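Local structure of YfdX protein (Salmonella enterica I, 6A02) at residues I128-D142 with S164-V176. The protein is of unknown molecular function but probably acts in bacterial antibiotic stress and in virulence. Numbering follows the deposited sequence. Where two conformers were deposited one is given.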
ATOM      1  N   ILE A 128      14.326   9.474   3.655  1.00 11.17           N
ATOM      2  CA  ILE A 128      13.059   9.784   4.306  1.00 11.68           C
ATOM      3  C   ILE A 128      12.798   8.694   5.331  1.00 11.09           C
ATOM      4  O   ILE A 128      12.997   7.508   5.046  1.00 11.45           O
ATOM      5  CB  ILE A 128      11.920   9.829   3.267  1.00 12.61           C
ATOM      6  CG1 ILE A 128      12.044  11.071   2.385  1.00 15.82           C
ATOM      7  CG2 ILE A 128      10.552   9.772   3.945  1.00 13.38           C
ATOM      8  CD1 ILE A 128      11.648  12.342   3.079  1.00 20.67           C
ATOM      9  N   GLU A 129      12.372   9.084   6.530  1.00 10.26           N
ATOM     10  CA  GLU A 129      12.007   8.122   7.556  1.00  9.33           C
ATOM     11  C   GLU A 129      10.487   8.022   7.624  1.00  8.01           C
ATOM     12  O   GLU A 129       9.799   9.041   7.766  1.00 11.15           O
ATOM     13  CB  GLU A 129      12.574   8.533   8.915  1.00 10.52           C
ATOM     14  CG  GLU A 129      12.271   7.531   9.983  1.00  9.59           C
ATOM     15  CD  GLU A 129      12.728   7.954  11.358  1.00 14.34           C
ATOM     16  OE1 GLU A 129      12.676   9.162  11.672  1.00 16.65           O
ATOM     17  OE2 GLU A 129      13.117   7.060  12.133  1.00 12.79           O
ATOM     18  N   ASN A 130       9.968   6.797   7.521  1.00  7.94           N
ATOM     19  CA  ASN A 130       8.525   6.550   7.547  1.00  9.17           C
ATOM     20  C   ASN A 130       8.172   5.995   8.916  1.00  8.64           C
ATOM     21  O   ASN A 130       8.549   4.870   9.253  1.00 11.03           O
ATOM     22  CB  ASN A 130       8.123   5.549   6.470  1.00  9.31           C
ATOM     23  CG  ASN A 130       8.670   5.898   5.128  1.00  9.51           C
ATOM     24  OD1 ASN A 130       8.295   6.899   4.530  1.00 10.20           O
ATOM     25  ND2 ASN A 130       9.564   5.049   4.625  1.00 11.16           N
ATOM     26  N   GLN A 131       7.440   6.772   9.697  1.00  8.12           N
ATOM     27  CA  GLN A 131       7.055   6.375  11.039  1.00  8.79           C
ATOM     28  C   GLN A 131       5.604   5.918  11.021  1.00  8.70           C
ATOM     29  O   GLN A 131       4.700   6.713  10.730  1.00  8.64           O
ATOM     30  CB  GLN A 131       7.241   7.532  12.017  1.00 11.10           C
ATOM     31  CG  GLN A 131       8.708   7.949  12.199  1.00 11.15           C
ATOM     32  CD  GLN A 131       8.885   9.007  13.262  1.00 17.49           C
ATOM     33  OE1 GLN A 131       7.927   9.413  13.922  1.00 22.92           O
ATOM     34  NE2 GLN A 131      10.122   9.457  13.440  1.00 17.00           N
ATOM     35  N   GLU A 132       5.389   4.643  11.315  1.00  8.32           N
ATOM     36  CA  GLU A 132       4.049   4.092  11.422  1.00  8.07           C
ATOM     37  C   GLU A 132       3.507   4.430  12.802  1.00  8.45           C
ATOM     38  O   GLU A 132       4.177   4.184  13.809  1.00  8.92           O
ATOM     39  CB  GLU A 132       4.117   2.580  11.233  1.00  9.77           C
ATOM     40  CG  GLU A 132       2.768   1.919  11.196  1.00 15.35           C
ATOM     41  CD  GLU A 132       2.837   0.402  11.058  1.00 21.41           C
ATOM     42  OE1 GLU A 132       3.952  -0.152  11.016  1.00 21.62           O
ATOM     43  OE2 GLU A 132       1.762  -0.237  10.992  1.00 24.75           O
ATOM     44  N   LEU A 133       2.294   4.991  12.846  1.00  8.24           N
ATOM     45  CA  LEU A 133       1.685   5.477  14.077  1.00  7.11           C
ATOM     46  C   LEU A 133       0.285   4.908  14.231  1.00  7.70           C
ATOM     47  O   LEU A 133      -0.421   4.684  13.240  1.00  8.88           O
ATOM     48  CB  LEU A 133       1.558   7.014  14.076  1.00  9.01           C
ATOM     49  CG  LEU A 133       2.737   7.843  13.545  1.00  9.67           C
ATOM     50  CD1 LEU A 133       2.378   9.318  13.461  1.00 11.77           C
ATOM     51  CD2 LEU A 133       3.962   7.659  14.420  1.00 10.90           C
ATOM     52  N   ILE A 134      -0.134   4.721  15.482  1.00  8.23           N
ATOM     53  CA  ILE A 134      -1.541   4.435  15.777  1.00  8.65           C
ATOM     54  C   ILE A 134      -2.052   5.376  16.857  1.00  9.41           C
ATOM     55  O   ILE A 134      -1.282   5.818  17.724  1.00  8.19           O
ATOM     56  CB  ILE A 134      -1.783   2.980  16.210  1.00  9.01           C
ATOM     57  CG1 ILE A 134      -0.980   2.648  17.469  1.00  9.69           C
ATOM     58  CG2 ILE A 134      -1.509   2.009  15.048  1.00 10.42           C
ATOM     59  CD1 ILE A 134      -1.424   1.367  18.130  1.00 11.73           C
ATOM     60  N   PRO A 135      -3.348   5.691  16.854  1.00  8.18           N
ATOM     61  CA  PRO A 135      -3.943   6.449  17.964  1.00  9.60           C
ATOM     62  C   PRO A 135      -4.181   5.494  19.123  1.00  9.46           C
ATOM     63  O   PRO A 135      -4.915   4.514  18.991  1.00 10.39           O
ATOM     64  CB  PRO A 135      -5.264   6.951  17.373  1.00 10.13           C
ATOM     65  CG  PRO A 135      -5.636   5.880  16.357  1.00  9.72           C
ATOM     66  CD  PRO A 135      -4.326   5.372  15.793  1.00  9.00           C
ATOM     67  N   LEU A 136      -3.560   5.775  20.268  1.00  9.15           N
ATOM     68  CA  LEU A 136      -3.475   4.757  21.311  1.00 11.50           C
ATOM     69  C   LEU A 136      -4.836   4.451  21.925  1.00 11.24           C
ATOM     70  O   LEU A 136      -5.246   3.283  22.004  1.00 11.58           O
ATOM     71  CB  LEU A 136      -2.474   5.179  22.382  1.00 10.61           C
ATOM     72  CG  LEU A 136      -2.311   4.223  23.569  1.00 12.25           C
ATOM     73  CD1 LEU A 136      -1.992   2.794  23.135  1.00 11.76           C
ATOM     74  CD2 LEU A 136      -1.231   4.762  24.506  1.00 14.80           C
ATOM     75  N   GLN A 137      -5.550   5.478  22.385  1.00 11.88           N
ATOM     76  CA  GLN A 137      -6.795   5.196  23.088  1.00 12.43           C
ATOM     77  C   GLN A 137      -7.868   4.715  22.126  1.00 11.54           C
ATOM     78  O   GLN A 137      -8.651   3.822  22.466  1.00 12.95           O
ATOM     79  CB  GLN A 137      -7.263   6.407  23.893  1.00 15.23           C
ATOM     80  CG  GLN A 137      -8.298   6.049  24.957  1.00 20.60           C
ATOM     81  CD  GLN A 137      -7.815   4.961  25.914  1.00 24.87           C
ATOM     82  OE1 GLN A 137      -6.677   4.993  26.398  1.00 22.40           O
ATOM     83  NE2 GLN A 137      -8.681   3.982  26.182  1.00 27.16           N
ATOM     84  N   GLN A 138      -7.910   5.277  20.918  1.00 11.15           N
ATOM     85  CA  GLN A 138      -8.874   4.817  19.923  1.00 12.90           C
ATOM     86  C   GLN A 138      -8.635   3.355  19.554  1.00 13.18           C
ATOM     87  O   GLN A 138      -9.587   2.581  19.386  1.00 12.81           O
ATOM     88  CB  GLN A 138      -8.832   5.740  18.705  1.00 11.26           C
ATOM     89  CG  GLN A 138      -9.841   5.415  17.615  1.00 13.24           C
ATOM     90  CD  GLN A 138      -9.919   6.504  16.541  1.00 15.67           C
ATOM     91  OE1 GLN A 138      -8.996   7.313  16.368  1.00 14.16           O
ATOM     92  NE2 GLN A 138     -11.027   6.517  15.803  1.00 17.81           N
ATOM     93  N   THR A 139      -7.368   2.947  19.448  1.00 10.42           N
ATOM     94  CA  THR A 139      -7.079   1.540  19.181  1.00  9.83           C
ATOM     95  C   THR A 139      -7.447   0.663  20.367  1.00 11.20           C
ATOM     96  O   THR A 139      -8.034  -0.410  20.187  1.00  9.40           O
ATOM     97  CB  THR A 139      -5.610   1.349  18.793  1.00  9.46           C
ATOM     98  OG1 THR A 139      -5.303   2.215  17.695  1.00  9.95           O
ATOM     99  CG2 THR A 139      -5.335  -0.092  18.356  1.00 10.06           C
ATOM    100  N   ARG A 140      -7.115   1.100  21.587  1.00 10.39           N
ATOM    101  CA  ARG A 140      -7.522   0.355  22.777  1.00 11.56           C
ATOM    102  C   ARG A 140      -9.025   0.119  22.784  1.00 11.71           C
ATOM    103  O   ARG A 140      -9.491  -0.997  23.044  1.00 11.34           O
ATOM    104  CB  ARG A 140      -7.116   1.113  24.041  1.00 13.33           C
ATOM    105  CG  ARG A 140      -5.657   0.997  24.387  1.00 12.36           C
ATOM    106  CD  ARG A 140      -5.310   1.996  25.474  1.00 14.54           C
ATOM    107  NE  ARG A 140      -3.963   1.794  25.993  1.00 13.38           N
ATOM    108  CZ  ARG A 140      -3.350   2.648  26.802  1.00 16.68           C
ATOM    109  NH1 ARG A 140      -3.970   3.765  27.169  1.00 16.21           N
ATOM    110  NH2 ARG A 140      -2.123   2.388  27.246  1.00 15.56           N
ATOM    111  N   LYS A 141      -9.798   1.168  22.487  1.00 11.81           N
ATOM    112  CA  LYS A 141     -11.254   1.045  22.499  1.00 13.75           C
ATOM    113  C   LYS A 141     -11.741   0.065  21.440  1.00 13.42           C
ATOM    114  O   LYS A 141     -12.648  -0.730  21.699  1.00 12.80           O
ATOM    115  CB  LYS A 141     -11.913   2.414  22.324  1.00 14.25           C
ATOM    116  CG  LYS A 141     -13.439   2.376  22.416  1.00 17.07           C
ATOM    117  CD  LYS A 141     -14.026   3.782  22.386  1.00 21.41           C
ATOM    118  CE  LYS A 141     -15.547   3.758  22.376  1.00 30.26           C
ATOM    119  NZ  LYS A 141     -16.105   5.116  22.103  1.00 31.25           N
ATOM    120  N   ASP A 142     -11.159   0.107  20.237  1.00 12.38           N
ATOM    121  CA  ASP A 142     -11.518  -0.869  19.209  1.00 10.76           C
ATOM    122  C   ASP A 142     -11.319  -2.296  19.713  1.00 10.75           C
ATOM    123  O   ASP A 142     -12.170  -3.167  19.504  1.00 10.58           O
ATOM    124  CB  ASP A 142     -10.674  -0.663  17.949  1.00 10.00           C
ATOM    125  CG  ASP A 142     -11.003   0.610  17.185  1.00 14.99           C
ATOM    126  OD1 ASP A 142     -12.076   1.214  17.404  1.00 16.99           O
ATOM    127  OD2 ASP A 142     -10.160   0.984  16.328  1.00 12.31           O
ATOM    128  N   SER A 164     -11.230  -1.408  11.431  1.00  9.96           N
ATOM    129  CA  SER A 164     -11.119   0.017  11.714  1.00 10.42           C
ATOM    130  C   SER A 164      -9.828   0.337  12.457  1.00 10.68           C
ATOM    131  O   SER A 164      -9.156   1.328  12.142  1.00 11.89           O
ATOM    132  CB  SER A 164     -12.315   0.484  12.524  1.00 13.96           C
ATOM    133  OG  SER A 164     -12.206   1.873  12.770  1.00 15.30           O
ATOM    134  N   ALA A 165      -9.451  -0.499  13.431  1.00  9.07           N
ATOM    135  CA  ALA A 165      -8.175  -0.281  14.108  1.00  9.89           C
ATOM    136  C   ALA A 165      -7.012  -0.318  13.122  1.00 10.13           C
ATOM    137  O   ALA A 165      -6.107   0.529  13.181  1.00 10.53           O
ATOM    138  CB  ALA A 165      -7.978  -1.309  15.225  1.00  8.93           C
ATOM    139  N   GLN A 166      -7.014  -1.284  12.206  1.00  9.75           N
ATOM    140  CA  GLN A 166      -5.946  -1.367  11.214  1.00 11.10           C
ATOM    141  C   GLN A 166      -5.956  -0.163  10.285  1.00 12.43           C
ATOM    142  O   GLN A 166      -4.896   0.341   9.891  1.00 11.69           O
ATOM    143  CB  GLN A 166      -6.104  -2.640  10.392  1.00 12.00           C
ATOM    144  CG  GLN A 166      -5.834  -3.899  11.176  1.00 12.55           C
ATOM    145  CD  GLN A 166      -5.923  -5.130  10.311  1.00 17.58           C
ATOM    146  OE1 GLN A 166      -4.940  -5.848  10.131  1.00 19.83           O
ATOM    147  NE2 GLN A 166      -7.108  -5.374   9.750  1.00 19.83           N
ATOM    148  N   ASP A 167      -7.145   0.286   9.889  1.00 11.13           N
ATOM    149  CA  ASP A 167      -7.240   1.430   8.992  1.00 12.62           C
ATOM    150  C   ASP A 167      -6.792   2.714   9.664  1.00 13.76           C
ATOM    151  O   ASP A 167      -6.537   3.707   8.965  1.00 13.88           O
ATOM    152  CB  ASP A 167      -8.676   1.601   8.499  1.00 14.78           C
ATOM    153  CG  ASP A 167      -9.091   0.529   7.527  1.00 17.49           C
ATOM    154  OD1 ASP A 167      -8.204  -0.128   6.953  1.00 19.77           O
ATOM    155  OD2 ASP A 167     -10.313   0.370   7.332  1.00 18.05           O
ATOM    156  N   GLY A 168      -6.699   2.720  10.997  1.00 10.61           N
ATOM    157  CA  GLY A 168      -6.208   3.866  11.734  1.00 11.19           C
ATOM    158  C   GLY A 168      -4.704   4.004  11.760  1.00  9.46           C
ATOM    159  O   GLY A 168      -4.197   5.022  12.243  1.00 11.53           O
ATOM    160  N   ILE A 169      -3.976   3.007  11.258  1.00 10.15           N
ATOM    161  CA  ILE A 169      -2.530   3.143  11.109  1.00  9.52           C
ATOM    162  C   ILE A 169      -2.242   4.223  10.079  1.00 12.40           C
ATOM    163  O   ILE A 169      -2.771   4.191   8.960  1.00 14.00           O
ATOM    164  CB  ILE A 169      -1.913   1.815  10.652  1.00 10.81           C
ATOM    165  CG1 ILE A 169      -2.120   0.716  11.698  1.00 11.88           C
ATOM    166  CG2 ILE A 169      -0.446   2.012  10.338  1.00 14.03           C
ATOM    167  CD1 ILE A 169      -1.785  -0.659  11.184  1.00 12.98           C
ATOM    168  N   VAL A 170      -1.384   5.175  10.437  1.00  9.27           N
ATOM    169  CA  VAL A 170      -0.943   6.196   9.495  1.00  8.98           C
ATOM    170  C   VAL A 170       0.572   6.141   9.404  1.00  8.48           C
ATOM    171  O   VAL A 170       1.251   5.605  10.280  1.00  9.11           O
ATOM    172  CB  VAL A 170      -1.413   7.617   9.869  1.00 10.32           C
ATOM    173  CG1 VAL A 170      -2.934   7.663  10.002  1.00 11.60           C
ATOM    174  CG2 VAL A 170      -0.743   8.093  11.143  1.00 12.02           C
ATOM    175  N   VAL A 171       1.107   6.686   8.322  1.00  8.66           N
ATOM    176  CA  VAL A 171       2.550   6.713   8.107  1.00  9.20           C
ATOM    177  C   VAL A 171       2.958   8.163   7.921  1.00  7.80           C
ATOM    178  O   VAL A 171       2.583   8.800   6.924  1.00  8.90           O
ATOM    179  CB  VAL A 171       2.973   5.860   6.906  1.00  9.79           C
ATOM    180  CG1 VAL A 171       4.486   5.967   6.684  1.00  9.93           C
ATOM    181  CG2 VAL A 171       2.567   4.401   7.112  1.00 12.04           C
ATOM    182  N   ASP A 172       3.713   8.689   8.877  1.00  7.34           N
ATOM    183  CA  ASP A 172       4.309  10.015   8.779  1.00  7.94           C
ATOM    184  C   ASP A 172       5.676   9.845   8.131  1.00  8.11           C
ATOM    185  O   ASP A 172       6.602   9.293   8.745  1.00  8.69           O
ATOM    186  CB  ASP A 172       4.469  10.615  10.174  1.00 10.01           C
ATOM    187  CG  ASP A 172       4.877  12.081  10.149  0.51 15.61           C
ATOM    188  OD1 ASP A 172       5.608  12.497   9.228  0.51 17.05           O
ATOM    189  OD2 ASP A 172       4.458  12.825  11.059  0.51 20.63           O
ATOM    190  N   SER A 173       5.815  10.318   6.901  1.00  8.23           N
ATOM    191  CA  SER A 173       7.082  10.268   6.185  1.00  8.98           C
ATOM    192  C   SER A 173       7.724  11.641   6.280  1.00 12.56           C
ATOM    193  O   SER A 173       7.144  12.633   5.822  1.00 16.52           O
ATOM    194  CB  SER A 173       6.851   9.878   4.725  1.00 10.06           C
ATOM    195  OG  SER A 173       6.263   8.589   4.633  1.00  9.82           O
ATOM    196  N   GLN A 174       8.902  11.703   6.890  1.00 14.91           N
ATOM    197  CA  GLN A 174       9.564  12.979   7.113  1.00 17.80           C
ATOM    198  C   GLN A 174      11.010  12.905   6.658  1.00 15.94           C
ATOM    199  O   GLN A 174      11.670  11.871   6.793  1.00 14.50           O
ATOM    200  CB  GLN A 174       9.525  13.389   8.584  1.00 19.62           C
ATOM    201  CG  GLN A 174       8.212  14.032   9.001  1.00 25.68           C
ATOM    202  CD  GLN A 174       8.108  14.256  10.504  1.00 32.22           C
ATOM    203  OE1 GLN A 174       7.802  15.359  10.959  1.00 41.29           O
ATOM    204  NE2 GLN A 174       8.341  13.203  11.279  1.00 31.48           N
ATOM    205  N   SER A 175      11.481  14.008   6.098  1.00 17.78           N
ATOM    206  CA  SER A 175      12.900  14.151   5.825  1.00 20.75           C
ATOM    207  C   SER A 175      13.674  14.130   7.135  1.00 21.14           C
ATOM    208  O   SER A 175      13.161  14.500   8.194  1.00 21.56           O
ATOM    209  CB  SER A 175      13.131  15.465   5.096  1.00 23.60           C
ATOM    210  OG  SER A 175      12.646  16.503   5.908  1.00 28.55           O
ATOM    211  N   VAL A 176      14.914  13.661   7.058  1.00 25.90           N
ATOM    212  CA  VAL A 176      15.725  13.428   8.244  1.00 26.24           C
ATOM    213  C   VAL A 176      16.377  14.740   8.657  1.00 29.07           C
ATOM    214  O   VAL A 176      17.155  15.325   7.894  1.00 30.68           O
ATOM    215  CB  VAL A 176      16.774  12.339   7.984  1.00 25.78           C
ATOM    216  CG1 VAL A 176      17.537  12.026   9.259  1.00 28.19           C
ATOM    217  CG2 VAL A 176      16.102  11.096   7.437  1.00 23.95           C
TER
HETATM  218  O   HOH W   1      11.050  11.221  10.766  1.00 26.61           O
HETATM  219  O   HOH W   2      -6.153   2.564  15.102  1.00 13.07           O
HETATM  220  O   HOH W   3     -10.696   2.868  14.795  1.00 15.12           O
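Asn-130 and Ser-173 face each other as a non-hydrogen-bonded pair of an antiparallel sheet, in which strand 170-175, outermost within this chain, pairs with the central strand 125-135. Their backbones come close and turn no N-H to each other, so short polar side chains fit: Ser-173 OG donates to Asn-130 OD1 at 2.6 Å, in the carbonyl plane and on a lone pair. Glu-132 is on the same face, and its extended chain (CG anti to the backbone N, chi1 -175°) brings CG to 3.3 Å from Ile-169 CG2, just before strand 170-175 begins. The opposite face pairs Leu-133 CB with Val-170 CG2, two branched apolar groups that cross at 3.9 Å.

Six backbone hydrogen bonds join the two strands, among them a straight one from Gln-131 N to Asp-172 O, 2.8 Å at 179°. Past Pro-135, at the N-cap position of helix 136-151, the contact passes to the helices: the small Ala-165 CB lets Asp-142 OD2 approach to 3.4 Å, and one water donates to both Thr-139 OG1 and Ala-165 O. Further out, Asn-130 ND2 is hydrogen-bonded to Ser-84 OG and Thr-86 OG1 of strand 77-89, which helps fix the amide with OD1 toward Ser-173. Another water donates to Asp-142 OD2 at 2.5 Å and lies 2.7 Å from Ser-164 OG.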